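Local coordinates for protein kinase (Perkinsela sp. CCAP 1560/4, PDB 6TLX), which is a kinetochore protein, named a protein kinase, whose zinc-binding central domain probably helps localize it to centromeres, at residues 75-79 against 103-107. Residues are numbered along the deposited sequence; the frame is centred on the assembly and turned at random.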
ATOM      1  N   GLN A  75      14.214  -5.952  -0.291  1.00148.09           N
ATOM      2  CA  GLN A  75      13.167  -5.646  -1.282  1.00146.12           C
ATOM      3  C   GLN A  75      11.982  -5.153  -0.471  1.00143.60           C
ATOM      4  O   GLN A  75      11.666  -5.819   0.491  1.00143.69           O
ATOM      5  CB  GLN A  75      12.807  -6.931  -2.016  1.00147.19           C
ATOM      6  CG  GLN A  75      11.503  -6.846  -2.778  1.00149.96           C
ATOM      7  CD  GLN A  75      11.560  -5.771  -3.825  1.00153.75           C
ATOM      8  OE1 GLN A  75      12.325  -4.828  -3.711  1.00155.29           O
ATOM      9  NE2 GLN A  75      10.751  -5.912  -4.858  1.00153.69           N
ATOM     10  N   ASP A  76      11.430  -3.988  -0.783  1.00141.01           N
ATOM     11  CA  ASP A  76      10.266  -3.564  -0.001  1.00139.05           C
ATOM     12  C   ASP A  76       9.178  -4.634  -0.134  1.00136.45           C
ATOM     13  O   ASP A  76       8.782  -4.934  -1.258  1.00136.52           O
ATOM     14  CB  ASP A  76       9.749  -2.208  -0.538  1.00140.61           C
ATOM     15  CG  ASP A  76       8.850  -1.438   0.420  1.00143.99           C
ATOM     16  OD1 ASP A  76       8.439  -2.021   1.450  1.00144.20           O
ATOM     17  OD2 ASP A  76       8.563  -0.247   0.140  1.00145.58           O
ATOM     18  N   GLU A  77       8.705  -5.218   0.988  1.00134.13           N
ATOM     19  CA  GLU A  77       7.676  -6.267   0.943  1.00132.72           C
ATOM     20  C   GLU A  77       6.415  -5.837   0.180  1.00131.81           C
ATOM     21  O   GLU A  77       5.791  -6.643  -0.513  1.00131.58           O
ATOM     22  CB  GLU A  77       7.307  -6.729   2.350  1.00133.92           C
ATOM     23  CG  GLU A  77       6.486  -8.007   2.344  1.00138.01           C
ATOM     24  CD  GLU A  77       5.611  -8.239   3.562  1.00144.42           C
ATOM     25  OE1 GLU A  77       4.918  -9.283   3.609  1.00144.64           O
ATOM     26  OE2 GLU A  77       5.611  -7.373   4.465  1.00147.43           O
ATOM     27  N   ARG A  78       6.083  -4.542   0.271  1.00130.98           N
ATOM     28  CA  ARG A  78       4.945  -3.918  -0.393  1.00130.50           C
ATOM     29  C   ARG A  78       5.081  -3.842  -1.923  1.00129.87           C
ATOM     30  O   ARG A  78       4.078  -3.655  -2.615  1.00130.10           O
ATOM     31  CB  ARG A  78       4.758  -2.498   0.141  1.00131.48           C
ATOM     32  CG  ARG A  78       4.757  -2.390   1.652  1.00133.97           C
ATOM     33  CD  ARG A  78       5.342  -1.059   2.043  1.00136.54           C
ATOM     34  NE  ARG A  78       4.601  -0.413   3.122  1.00138.72           N
ATOM     35  CZ  ARG A  78       4.819   0.831   3.536  1.00141.48           C
ATOM     36  NH1 ARG A  78       5.760   1.577   2.961  1.00141.38           N
ATOM     37  NH2 ARG A  78       4.092   1.346   4.523  1.00141.50           N
ATOM     38  N   THR A  79       6.302  -4.003  -2.387  1.00128.83           N
ATOM     39  CA  THR A  79       6.520  -3.848  -3.825  1.00128.62           C
ATOM     40  C   THR A  79       6.671  -5.204  -4.466  1.00128.44           C
ATOM     41  O   THR A  79       6.366  -5.341  -5.633  1.00128.04           O
ATOM     42  CB  THR A  79       7.903  -3.257  -3.994  1.00129.69           C
ATOM     43  OG1 THR A  79       7.628  -1.874  -3.860  1.00130.55           O
ATOM     44  CG2 THR A  79       8.514  -3.555  -5.341  1.00130.01           C
ATOM     45  N   ALA A 103       1.171  -1.059  -3.941  1.00102.48           N
ATOM     46  CA  ALA A 103       2.439  -1.106  -4.651  1.00102.45           C
ATOM     47  C   ALA A 103       2.639   0.096  -5.587  1.00102.22           C
ATOM     48  O   ALA A 103       3.654   0.769  -5.477  1.00102.46           O
ATOM     49  CB  ALA A 103       2.571  -2.419  -5.412  1.00102.54           C
ATOM     50  N   SER A 104       1.656   0.419  -6.429  1.00101.68           N
ATOM     51  CA  SER A 104       1.790   1.535  -7.359  1.00101.61           C
ATOM     52  C   SER A 104       1.936   2.910  -6.691  1.00100.56           C
ATOM     53  O   SER A 104       2.563   3.788  -7.285  1.00100.86           O
ATOM     54  CB  SER A 104       0.650   1.544  -8.369  1.00103.58           C
ATOM     55  OG  SER A 104      -0.607   1.427  -7.728  1.00106.60           O
ATOM     56  N   ILE A 105       1.378   3.111  -5.482  1.00 99.15           N
ATOM     57  CA  ILE A 105       1.518   4.415  -4.810  1.00 98.34           C
ATOM     58  C   ILE A 105       2.900   4.521  -4.119  1.00 99.33           C
ATOM     59  O   ILE A 105       3.482   5.608  -4.049  1.00 99.13           O
ATOM     60  CB  ILE A 105       0.325   4.770  -3.891  1.00 97.01           C
ATOM     61  CG1 ILE A 105       0.428   6.200  -3.361  1.00 96.88           C
ATOM     62  CG2 ILE A 105       0.117   3.765  -2.778  1.00 97.10           C
ATOM     63  CD1 ILE A 105       0.392   7.287  -4.450  1.00 97.71           C
ATOM     64  N   ILE A 106       3.465   3.371  -3.672  1.00 99.87           N
ATOM     65  CA  ILE A 106       4.813   3.311  -3.119  1.00100.36           C
ATOM     66  C   ILE A 106       5.752   3.605  -4.303  1.00101.15           C
ATOM     67  O   ILE A 106       6.481   4.581  -4.221  1.00101.81           O
ATOM     68  CB  ILE A 106       5.116   1.937  -2.492  1.00100.87           C
ATOM     69  CG1 ILE A 106       3.987   1.455  -1.560  1.00101.28           C
ATOM     70  CG2 ILE A 106       6.475   1.951  -1.798  1.00101.64           C
ATOM     71  CD1 ILE A 106       3.756   2.283  -0.377  1.00102.32           C
ATOM     72  N   HIS A 107       5.597   2.910  -5.466  1.00101.09           N
ATOM     73  CA  HIS A 107       6.396   3.229  -6.653  1.00102.46           C
ATOM     74  C   HIS A 107       6.299   4.699  -7.048  1.00102.08           C
ATOM     75  O   HIS A 107       7.315   5.380  -7.047  1.00102.54           O
ATOM     76  CB  HIS A 107       6.111   2.318  -7.867  1.00105.58           C
ATOM     77  CG  HIS A 107       6.427   0.867  -7.643  1.00112.71           C
ATOM     78  ND1 HIS A 107       5.794  -0.142  -8.384  1.00115.73           N
ATOM     79  CD2 HIS A 107       7.255   0.284  -6.738  1.00114.89           C
ATOM     80  CE1 HIS A 107       6.261  -1.291  -7.907  1.00116.40           C
ATOM     81  NE2 HIS A 107       7.138  -1.090  -6.913  1.00116.37           N
TER
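Ile106, in the mm rotamer, points from the helix toward the flank of a type I beta turn at residues 76-79, closed by the 2.9 Å hydrogen bond from Thr79 N to Asp76 O. Its CD1 sits over one face of the Arg78 guanidinium, 4.0 Å from Arg78 NH1, while its CG2 approaches Asp76 OD2 at 3.6 Å; the isoleucine thus packs against the side chains of Asp76 and Arg78. With chi1 in m and chi2 and chi3 between wells, Arg78 carries its guanidinium over the end of Ile106, which Ile21 touches as well. One helical turn earlier, Ala103 brings its CB to 3.4 Å from Arg78 O, its small methyl allowing the backbones to close to 5.0 Å between Thr79 CA and Ala103 CA. One residue beyond Ile106, His107 in chi1 m swings its ring back so that NE2 donates a weak hydrogen bond to Thr79 OG1 (3.2 Å). The contact packs a long loop against the first turns of helix 99-127, which starts within the Cys4 zinc site of Cys54, Cys57, Cys98 and Cys101, a zinc-finger-like architecture.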